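Local coordinates for SusD family protein (Bacteroides uniformis, PDB 7KV1), which probably binds beta-glucans at the bacterial cell surface as a SusD-type surface glycan-binding protein of a gut Bacteroides, at residues A[453-458]-A[476-481]; A[435-440]-A[459-464]; A[128-133]-A[142-147]; A[111-116]-A[164-169]. One frame throughout, in Å; residues are numbered along the deposited sequence.

Interactions 4 and 3 come first along the chain, interaction 3 nested inside the loop that interaction 4 closes. Both use helix 110-129 and lie in the N-terminal region related to starch-binding outer-membrane proteins, with centres about 23 Å apart and no direct touch. Interactions 2 and 1 follow in the C-terminal region; their segments alternate, both use helix 451-461, and their centres lie about 14 Å apart. These two do touch, through a salt bridge from Arg438 NH1 to Glu457 OE1 of 2.8 Å. Centres of the early and late pairs are about 29 to 40 Å apart, so the two pairs lie in separate, mostly helical parts of the single chain.

Interaction 1: residues A[453-458]-A[476-481]; sequences DVLTER and EGISGA
Leu455 and Ala481, with CA atoms 7.5 Å apart, are the nearest CA pair between helix 451-461 and the loop that follows helix 468-474, where Ile478 to Ala481 form a type I beta turn closed by a bond from Ala481 N to Ile478 O of 3.1 Å. The contact is wholly apolar and rests on one helix side chain. Leu455 points out of the helix toward the turn, with CG opposite the carbonyl carbon (chi1 -59°) and CD1 carried straight on beyond it (chi2 -180°). That methyl meets Ala481 CB at 3.8 Å, methyl to methyl. From the first residue of the turn, Ile478 stretches its long branch back toward the helix (chi2 177°), and its CD1 comes up to both prongs of the leucine fork, 4.3 Å from Leu455 CD1. The two ends of the turn thus share one leucine: Ala481 comes in closer, with a single methyl, and Ile478 at slightly longer range with a longer arm. Glu417 of helix 408-420 touches both Leu455 and Ile478. One residue further along, Thr456 OG1 is bonded to Asn485 ND2, a polar tie from the same helix to the continuation of this loop. The arrangement is a helix-to-turn hydrophobic contact, in which an interhelical loop of the SusD fold is seated against the helical body by aliphatic side chains.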
# COMPACT_ATOMS: atom_id res chain seq x y z
N ASP A 453 11.12 5.10 17.74
CA ASP A 453 12.24 4.80 16.81
C ASP A 453 11.71 3.96 15.63
O ASP A 453 12.15 4.20 14.50
CB ASP A 453 13.38 4.04 17.49
CG ASP A 453 14.10 4.83 18.58
OD1 ASP A 453 14.24 6.07 18.40
OD2 ASP A 453 14.53 4.19 19.62
N VAL A 454 10.89 2.93 15.91
CA VAL A 454 10.34 2.05 14.84
C VAL A 454 9.48 2.92 13.90
O VAL A 454 9.66 2.84 12.68
CB VAL A 454 9.57 0.85 15.39
CG1 VAL A 454 9.09 -0.06 14.27
CG2 VAL A 454 10.40 0.09 16.40
N LEU A 455 8.58 3.75 14.43
CA LEU A 455 7.74 4.61 13.56
C LEU A 455 8.64 5.52 12.71
O LEU A 455 8.33 5.76 11.50
CB LEU A 455 6.75 5.39 14.43
CG LEU A 455 5.81 4.54 15.27
CD1 LEU A 455 4.90 5.44 16.06
CD2 LEU A 455 4.99 3.57 14.40
N THR A 456 9.71 6.07 13.28
CA THR A 456 10.62 6.94 12.50
C THR A 456 11.27 6.12 11.40
O THR A 456 11.34 6.62 10.26
CB THR A 456 11.66 7.63 13.40
OG1 THR A 456 10.89 8.49 14.24
CG2 THR A 456 12.72 8.37 12.62
N GLU A 457 11.73 4.92 11.70
CA GLU A 457 12.40 4.04 10.71
C GLU A 457 11.44 3.68 9.57
O GLU A 457 11.88 3.68 8.40
CB GLU A 457 12.98 2.80 11.37
CG GLU A 457 14.13 2.23 10.59
CD GLU A 457 15.36 3.12 10.52
OE1 GLU A 457 15.67 3.76 11.55
OE2 GLU A 457 16.01 3.16 9.43
N ARG A 458 10.17 3.47 9.86
CA ARG A 458 9.13 3.21 8.85
C ARG A 458 9.06 4.41 7.90
O ARG A 458 8.88 4.20 6.71
CB ARG A 458 7.77 2.92 9.51
CG ARG A 458 7.71 1.59 10.24
CD ARG A 458 6.36 1.41 10.91
NE ARG A 458 5.41 1.11 9.88
CZ ARG A 458 5.14 -0.12 9.43
NH1 ARG A 458 5.72 -1.17 9.96
NH2 ARG A 458 4.29 -0.31 8.45
N GLU A 476 -2.22 7.41 16.44
CA GLU A 476 -3.15 8.04 17.41
C GLU A 476 -3.43 7.09 18.59
O GLU A 476 -3.75 7.59 19.68
CB GLU A 476 -4.42 8.54 16.72
CG GLU A 476 -4.15 9.69 15.76
CD GLU A 476 -3.67 10.95 16.46
OE1 GLU A 476 -4.20 11.26 17.54
OE2 GLU A 476 -2.74 11.59 15.96
N GLY A 477 -3.35 5.77 18.39
CA GLY A 477 -3.62 4.79 19.43
C GLY A 477 -2.32 4.27 20.04
O GLY A 477 -2.42 3.33 20.83
N ILE A 478 -1.16 4.85 19.73
CA ILE A 478 0.16 4.31 20.18
C ILE A 478 0.74 5.24 21.25
O ILE A 478 1.22 6.34 20.91
CB ILE A 478 1.14 4.13 19.02
CG1 ILE A 478 0.58 3.18 17.97
CG2 ILE A 478 2.50 3.68 19.58
CD1 ILE A 478 1.46 3.02 16.77
N SER A 479 0.79 4.73 22.48
CA SER A 479 1.25 5.46 23.69
C SER A 479 2.60 6.19 23.50
O SER A 479 2.71 7.41 23.81
CB SER A 479 1.27 4.52 24.86
OG SER A 479 1.28 5.32 26.00
N GLY A 480 3.63 5.51 23.05
CA GLY A 480 4.95 6.20 22.96
C GLY A 480 5.24 6.85 21.61
O GLY A 480 6.43 7.11 21.35
N ALA A 481 4.24 7.16 20.78
CA ALA A 481 4.46 7.86 19.49
C ALA A 481 4.77 9.33 19.78
O ALA A 481 4.01 9.94 20.50
CB ALA A 481 3.27 7.74 18.58

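Interaction 2: residues A[435-440]-A[459-464]; sequences NEVRTR and RLEFVG
Arg440 and Glu461 meet through chains that both leave the backbone with CG opposite N and then fold, the glutamate at chi2 (67°) and the arginine at chi2 and chi3, which brings guanidinium and carboxylate together with planes only 6° apart. Arg440 NH2 gives a salt-bridging hydrogen bond to the syn side of Glu461 OE2 at 2.9 Å; its N-H...O angle of 138° shows that it is bent. Beside it a water receives Arg440 NE in the guanidinium plane and donates to Glu461 OE1 at 2.7 Å and to Val437 O at 2.9 Å, so three groups fix it. Val437 CG1 lies against the carboxylate, 3.4 Å from Glu461 OE1. Further charges surround the pair: Glu461 also binds Arg353 through OE1 and Arg407 through OE2, while Arg440 NH1 pairs with Glu285. A glutamine in place of Glu461 would probably leave Arg440, Arg353 and Arg407 without their shared negative charge and the water less firmly held. The network, with its bridging water, is a buried salt-bridge cluster that joins helices 429-440 and 451-461, successive helices of the SusD family's helical fold.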
# COMPACT_ATOMS: atom_id res chain seq x y z
N ASN A 435 17.81 -2.83 13.78
CA ASN A 435 19.21 -2.50 13.41
C ASN A 435 19.60 -3.18 12.09
O ASN A 435 20.46 -2.62 11.39
CB ASN A 435 20.20 -2.79 14.54
CG ASN A 435 20.15 -1.73 15.62
OD1 ASN A 435 19.59 -0.66 15.39
ND2 ASN A 435 20.73 -2.01 16.79
N GLU A 436 19.00 -4.32 11.75
CA GLU A 436 19.22 -5.01 10.44
C GLU A 436 18.78 -4.07 9.30
O GLU A 436 19.48 -3.99 8.29
CB GLU A 436 18.44 -6.32 10.44
CG GLU A 436 18.82 -7.40 9.46
CD GLU A 436 18.33 -8.78 9.90
OE1 GLU A 436 18.40 -9.05 11.16
OE2 GLU A 436 17.83 -9.61 9.02
N VAL A 437 17.64 -3.40 9.47
CA VAL A 437 17.12 -2.36 8.53
C VAL A 437 18.07 -1.16 8.53
O VAL A 437 18.43 -0.72 7.44
CB VAL A 437 15.67 -1.96 8.86
CG1 VAL A 437 15.14 -0.87 7.94
CG2 VAL A 437 14.72 -3.16 8.81
N ARG A 438 18.44 -0.62 9.68
CA ARG A 438 19.34 0.58 9.74
C ARG A 438 20.68 0.24 9.09
O ARG A 438 21.15 1.03 8.28
CB ARG A 438 19.55 1.00 11.19
CG ARG A 438 18.32 1.63 11.81
CD ARG A 438 18.59 2.30 13.14
NE ARG A 438 19.55 3.39 13.09
CZ ARG A 438 19.26 4.66 12.80
NH1 ARG A 438 18.04 5.05 12.45
NH2 ARG A 438 20.25 5.55 12.83
N THR A 439 21.26 -0.92 9.40
CA THR A 439 22.58 -1.35 8.86
C THR A 439 22.50 -1.45 7.33
O THR A 439 23.45 -1.02 6.67
CB THR A 439 23.04 -2.68 9.47
OG1 THR A 439 23.13 -2.43 10.86
CG2 THR A 439 24.41 -3.11 8.99
N ARG A 440 21.42 -2.02 6.77
CA ARG A 440 21.28 -2.17 5.30
C ARG A 440 21.31 -0.76 4.68
O ARG A 440 21.87 -0.55 3.57
CB ARG A 440 20.03 -3.00 4.96
CG ARG A 440 19.89 -3.38 3.49
CD ARG A 440 19.19 -2.26 2.71
NE ARG A 440 17.75 -2.16 3.03
CZ ARG A 440 16.81 -2.97 2.52
NH1 ARG A 440 17.15 -3.95 1.70
NH2 ARG A 440 15.54 -2.81 2.86
N ARG A 459 9.15 5.64 8.41
CA ARG A 459 9.04 6.83 7.55
C ARG A 459 10.23 6.85 6.57
O ARG A 459 10.05 7.11 5.38
CB ARG A 459 9.03 8.11 8.38
CG ARG A 459 8.85 9.35 7.51
CD ARG A 459 8.91 10.73 8.13
NE ARG A 459 8.41 11.59 7.04
CZ ARG A 459 8.42 12.92 7.03
NH1 ARG A 459 8.93 13.59 8.05
NH2 ARG A 459 7.96 13.56 5.97
N LEU A 460 11.43 6.58 7.08
CA LEU A 460 12.65 6.60 6.24
C LEU A 460 12.60 5.47 5.20
O LEU A 460 13.10 5.65 4.04
CB LEU A 460 13.89 6.51 7.13
CG LEU A 460 14.10 7.65 8.13
CD1 LEU A 460 15.26 7.32 9.06
CD2 LEU A 460 14.39 8.96 7.41
N GLU A 461 12.04 4.33 5.56
CA GLU A 461 12.18 3.08 4.78
C GLU A 461 11.19 3.06 3.61
O GLU A 461 11.53 2.47 2.59
CB GLU A 461 12.01 1.88 5.70
CG GLU A 461 12.18 0.51 5.06
CD GLU A 461 13.59 0.18 4.59
OE1 GLU A 461 14.51 0.81 5.10
OE2 GLU A 461 13.74 -0.72 3.71
N PHE A 462 10.02 3.69 3.76
CA PHE A 462 8.85 3.41 2.89
C PHE A 462 8.36 4.65 2.14
O PHE A 462 7.20 4.66 1.68
CB PHE A 462 7.75 2.75 3.73
CG PHE A 462 8.15 1.41 4.28
CD1 PHE A 462 8.51 0.36 3.44
CD2 PHE A 462 8.15 1.18 5.64
CE1 PHE A 462 8.93 -0.85 3.96
CE2 PHE A 462 8.51 -0.05 6.16
CZ PHE A 462 8.91 -1.06 5.31
N VAL A 463 9.19 5.66 1.95
CA VAL A 463 8.78 6.87 1.19
C VAL A 463 8.28 6.42 -0.18
O VAL A 463 9.00 5.73 -0.88
CB VAL A 463 9.88 7.94 1.09
CG1 VAL A 463 9.45 9.09 0.19
CG2 VAL A 463 10.29 8.45 2.46
N GLY A 464 7.05 6.80 -0.53
CA GLY A 464 6.47 6.57 -1.86
C GLY A 464 5.86 5.19 -1.99
O GLY A 464 5.46 4.82 -3.12
O HOH W 1 17.06 -0.13 4.95

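Interaction 3: residues A[128-133]-A[142-147]; sequences KYLDWG and KLYEMQ
Glu145, against whose backbone Leu130 packs, has its OE1 held by Lys142 NZ at 2.7 Å, a salt bridge one turn back along helix 138-162. The lysine meets OE1 on the syn side, 25° out of the carboxylate plane, while OE2 pairs with Arg149 on the following turn. The glutamate therefore lies between positive side chains, which would probably favour its charged form. Next to these charges the contact itself is apolar. Leu130 sits near the end of helix 110-129 and packs back on helix 138-162, the next helix in the chain, its CA 7.4 Å from that of Glu145; the two form a helix-loop-helix pair in the TPR-like helical part of the SusD fold. Its CG stands opposite the carbonyl carbon (chi1 -84°) and CD1 is carried straight outward (chi2 178°). CD1 presses on the helix backbone, 3.5 Å from Glu145 CA, and also lies 3.7 Å from Glu145 CB at the root of the side chain. The other prong, CD2, comes to Tyr144 at 4.0 Å from CB and 4.1 Å from CD2, approaching the ring at its edge, near the ring plane. The two side chains cross at about a right angle, and the tyrosine ring runs on to Ile47, Gln48 and Leu51 of helix 44-55. Cutting Leu130 back to an alanine is likely to open a gap beside Tyr144 and uncover the backbone at Glu145. Close methyl contacts without directional bonds between the segments imply that shape and exclusion of water hold this junction, while the salt bridges of Glu145 stay within helix 138-162.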
# COMPACT_ATOMS: atom_id res chain seq x y z
N LYS A 128 -18.25 -19.73 -5.47
CA LYS A 128 -19.51 -20.43 -5.89
C LYS A 128 -19.15 -21.60 -6.81
O LYS A 128 -19.56 -22.72 -6.51
CB LYS A 128 -20.48 -19.45 -6.57
CG LYS A 128 -21.84 -20.04 -6.93
CD LYS A 128 -22.82 -19.02 -7.49
CE LYS A 128 -22.54 -18.66 -8.93
NZ LYS A 128 -23.58 -17.74 -9.47
N TYR A 129 -18.38 -21.34 -7.88
CA TYR A 129 -17.97 -22.30 -8.93
C TYR A 129 -17.22 -23.50 -8.35
O TYR A 129 -17.27 -24.57 -9.00
CB TYR A 129 -17.08 -21.69 -10.02
CG TYR A 129 -17.61 -20.47 -10.73
CD1 TYR A 129 -18.96 -20.15 -10.73
CD2 TYR A 129 -16.76 -19.62 -11.42
CE1 TYR A 129 -19.44 -19.01 -11.36
CE2 TYR A 129 -17.22 -18.48 -12.06
CZ TYR A 129 -18.57 -18.18 -12.04
OH TYR A 129 -19.05 -17.05 -12.65
N LEU A 130 -16.53 -23.37 -7.20
CA LEU A 130 -15.61 -24.44 -6.71
C LEU A 130 -16.37 -25.72 -6.33
O LEU A 130 -15.76 -26.79 -6.46
CB LEU A 130 -14.76 -23.94 -5.54
CG LEU A 130 -13.50 -23.18 -5.94
CD1 LEU A 130 -12.76 -22.69 -4.70
CD2 LEU A 130 -12.57 -24.03 -6.79
N ASP A 131 -17.63 -25.65 -5.90
CA ASP A 131 -18.43 -26.88 -5.61
C ASP A 131 -18.97 -27.50 -6.92
O ASP A 131 -19.12 -28.73 -6.97
CB ASP A 131 -19.51 -26.63 -4.55
CG ASP A 131 -20.50 -25.55 -4.94
OD1 ASP A 131 -21.16 -25.71 -6.00
OD2 ASP A 131 -20.58 -24.55 -4.21
N TRP A 132 -19.21 -26.70 -7.96
CA TRP A 132 -19.61 -27.17 -9.31
C TRP A 132 -18.39 -27.69 -10.09
O TRP A 132 -18.56 -28.11 -11.24
CB TRP A 132 -20.37 -26.06 -10.05
N GLY A 133 -17.19 -27.70 -9.50
CA GLY A 133 -15.97 -28.27 -10.12
C GLY A 133 -15.91 -29.77 -9.92
O GLY A 133 -15.92 -30.19 -8.75
N LYS A 142 -8.66 -26.48 -2.65
CA LYS A 142 -8.32 -25.78 -1.39
C LYS A 142 -7.40 -24.61 -1.74
O LYS A 142 -7.62 -23.51 -1.18
CB LYS A 142 -7.66 -26.72 -0.37
CG LYS A 142 -8.55 -27.74 0.35
CD LYS A 142 -9.92 -27.26 0.81
CE LYS A 142 -9.91 -26.33 2.01
NZ LYS A 142 -11.29 -25.95 2.43
N LEU A 143 -6.41 -24.84 -2.60
CA LEU A 143 -5.48 -23.78 -3.08
C LEU A 143 -6.28 -22.67 -3.77
O LEU A 143 -6.01 -21.49 -3.44
CB LEU A 143 -4.43 -24.35 -4.03
CG LEU A 143 -3.16 -24.89 -3.36
CD1 LEU A 143 -2.14 -25.30 -4.42
CD2 LEU A 143 -2.54 -23.86 -2.42
N TYR A 144 -7.21 -23.01 -4.68
CA TYR A 144 -8.00 -21.98 -5.43
C TYR A 144 -8.87 -21.20 -4.43
O TYR A 144 -8.91 -19.97 -4.49
CB TYR A 144 -8.87 -22.58 -6.54
CG TYR A 144 -8.14 -23.38 -7.60
CD1 TYR A 144 -6.85 -23.08 -8.00
CD2 TYR A 144 -8.78 -24.45 -8.22
CE1 TYR A 144 -6.19 -23.83 -8.97
CE2 TYR A 144 -8.14 -25.21 -9.18
CZ TYR A 144 -6.84 -24.90 -9.56
OH TYR A 144 -6.24 -25.67 -10.52
N GLU A 145 -9.48 -21.92 -3.49
CA GLU A 145 -10.38 -21.39 -2.45
C GLU A 145 -9.62 -20.38 -1.59
O GLU A 145 -10.13 -19.27 -1.39
CB GLU A 145 -10.86 -22.49 -1.52
CG GLU A 145 -11.74 -21.95 -0.43
CD GLU A 145 -12.14 -22.94 0.64
OE1 GLU A 145 -11.90 -24.14 0.46
OE2 GLU A 145 -12.67 -22.50 1.64
N MET A 146 -8.47 -20.77 -1.06
CA MET A 146 -7.73 -19.91 -0.11
C MET A 146 -7.16 -18.71 -0.85
O MET A 146 -7.12 -17.64 -0.25
CB MET A 146 -6.67 -20.72 0.62
CG MET A 146 -7.28 -21.68 1.66
SD MET A 146 -8.74 -21.07 2.57
CE MET A 146 -9.35 -22.59 3.33
N GLN A 147 -6.76 -18.85 -2.12
CA GLN A 147 -6.29 -17.69 -2.91
C GLN A 147 -7.45 -16.69 -3.08
O GLN A 147 -7.27 -15.48 -2.84
CB GLN A 147 -5.73 -18.11 -4.26
CG GLN A 147 -4.31 -18.66 -4.22
CD GLN A 147 -3.93 -19.18 -5.59
OE1 GLN A 147 -3.60 -18.43 -6.49
NE2 GLN A 147 -3.99 -20.49 -5.75

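Interaction 4: residues A[111-116]-A[164-169]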
# COMPACT_ATOMS: atom_id res chain seq x y z
N SER A 111 -13.43 5.38 -7.54
CA SER A 111 -12.93 4.30 -8.43
C SER A 111 -12.37 3.14 -7.59
O SER A 111 -12.55 1.98 -7.98
CB SER A 111 -11.91 4.84 -9.42
OG SER A 111 -10.78 5.28 -8.72
N LEU A 112 -11.76 3.44 -6.44
CA LEU A 112 -11.16 2.41 -5.56
C LEU A 112 -12.28 1.54 -5.00
O LEU A 112 -12.10 0.31 -4.95
CB LEU A 112 -10.37 3.12 -4.44
CG LEU A 112 -9.05 2.51 -4.06
CD1 LEU A 112 -8.14 2.40 -5.28
CD2 LEU A 112 -8.38 3.32 -2.95
N TRP A 113 -13.41 2.14 -4.66
CA TRP A 113 -14.64 1.42 -4.23
C TRP A 113 -15.09 0.45 -5.34
O TRP A 113 -15.25 -0.74 -5.07
CB TRP A 113 -15.71 2.44 -3.84
CG TRP A 113 -17.05 1.89 -3.44
CD1 TRP A 113 -17.98 1.31 -4.24
CD2 TRP A 113 -17.70 2.09 -2.17
NE1 TRP A 113 -19.15 1.09 -3.55
CE2 TRP A 113 -18.99 1.54 -2.27
CE3 TRP A 113 -17.28 2.65 -0.95
CZ2 TRP A 113 -19.87 1.52 -1.20
CZ3 TRP A 113 -18.16 2.63 0.11
CH2 TRP A 113 -19.43 2.08 -0.02
N THR A 114 -15.21 0.93 -6.57
CA THR A 114 -15.62 0.09 -7.73
C THR A 114 -14.59 -1.03 -7.94
O THR A 114 -15.01 -2.19 -8.05
CB THR A 114 -15.82 0.94 -8.98
OG1 THR A 114 -16.74 1.95 -8.58
CG2 THR A 114 -16.37 0.12 -10.13
N VAL A 115 -13.29 -0.72 -7.97
CA VAL A 115 -12.22 -1.74 -8.10
C VAL A 115 -12.41 -2.81 -7.02
O VAL A 115 -12.45 -4.02 -7.34
CB VAL A 115 -10.84 -1.09 -7.97
CG1 VAL A 115 -9.76 -2.14 -7.82
CG2 VAL A 115 -10.54 -0.16 -9.13
N ASP A 116 -12.49 -2.40 -5.75
CA ASP A 116 -12.52 -3.37 -4.62
C ASP A 116 -13.77 -4.26 -4.71
O ASP A 116 -13.64 -5.49 -4.57
CB ASP A 116 -12.40 -2.66 -3.27
CG ASP A 116 -11.05 -2.00 -3.05
OD1 ASP A 116 -10.03 -2.46 -3.65
OD2 ASP A 116 -11.04 -1.01 -2.28
N GLY A 164 -13.96 2.70 5.59
CA GLY A 164 -14.35 2.21 6.93
C GLY A 164 -15.71 1.51 6.97
O GLY A 164 -15.74 0.27 7.05
N ASN A 165 -16.78 2.28 6.86
CA ASN A 165 -18.19 1.88 7.08
C ASN A 165 -18.77 1.44 5.73
O ASN A 165 -19.25 2.29 4.98
CB ASN A 165 -18.98 3.02 7.74
CG ASN A 165 -18.31 3.55 9.00
OD1 ASN A 165 -18.22 2.84 10.00
ND2 ASN A 165 -17.88 4.80 8.98
N VAL A 166 -18.65 0.17 5.39
CA VAL A 166 -18.90 -0.27 4.00
C VAL A 166 -19.85 -1.46 3.98
O VAL A 166 -19.91 -2.23 4.93
CB VAL A 166 -17.58 -0.61 3.29
CG1 VAL A 166 -16.68 0.61 3.20
CG2 VAL A 166 -16.88 -1.79 3.96
N PRO A 167 -20.63 -1.62 2.89
CA PRO A 167 -21.35 -2.86 2.60
C PRO A 167 -20.42 -4.07 2.70
O PRO A 167 -19.30 -4.06 2.17
CB PRO A 167 -21.85 -2.68 1.16
CG PRO A 167 -21.96 -1.19 1.02
CD PRO A 167 -20.78 -0.63 1.81
N PHE A 168 -20.87 -5.08 3.42
CA PHE A 168 -20.10 -6.30 3.70
C PHE A 168 -20.90 -7.52 3.25
O PHE A 168 -21.98 -7.77 3.81
CB PHE A 168 -19.72 -6.34 5.18
CG PHE A 168 -18.63 -7.35 5.40
CD1 PHE A 168 -18.93 -8.67 5.61
CD2 PHE A 168 -17.31 -6.99 5.19
CE1 PHE A 168 -17.92 -9.61 5.74
CE2 PHE A 168 -16.31 -7.93 5.31
CZ PHE A 168 -16.62 -9.24 5.57
N TYR A 169 -20.40 -8.26 2.25
CA TYR A 169 -21.03 -9.52 1.78
C TYR A 169 -19.96 -10.54 1.38
O TYR A 169 -18.96 -10.16 0.70
CB TYR A 169 -21.98 -9.28 0.61
CG TYR A 169 -21.45 -8.55 -0.59
CD1 TYR A 169 -21.32 -7.17 -0.59
CD2 TYR A 169 -21.21 -9.22 -1.79
CE1 TYR A 169 -20.95 -6.48 -1.72
CE2 TYR A 169 -20.82 -8.54 -2.93
CZ TYR A 169 -20.68 -7.16 -2.90
OH TYR A 169 -20.29 -6.45 -4.01
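Trp113, Pro167 and Val166 make this contact, which lays the loop after helix 138-162 against helix 110-129 in the helical, TPR-clan part of the SusD fold. Trp113 contributes more than half of the buried area. Its first torsion turns the indole away from the backbone N (chi1 177°), and the six-membered ring then extends across to the loop, bridging a gap of 9.4 Å between the CA atoms of Trp113 and Val166. The far corner of that ring does the touching. Trp113 CH2 lies 3.5 Å from Pro167 CD, and the neighbouring CZ2 is 3.8 Å from the same carbon, so the proline meets the indole with the part of its ring next to the backbone N; the two side chains cross at about a right angle. On the adjacent corner Trp113 CZ3 meets Val166 CG1 at 4.0 Å, the valine and the indole passing each other in opposite senses. Two other aromatic rings also touch the indole: Phe163 edge-to-face, and Tyr117 with planes at about 55°. Gly164, with its positive phi of 74°, is where the chain departs from helix 138-162 and turns to bring Val166 and Pro167 up to the outer corner of the indole. A polar bond completes the join one turn along helix 110-129, where Tyr117 OH is hydrogen-bonded to the carbonyl O of Pro167.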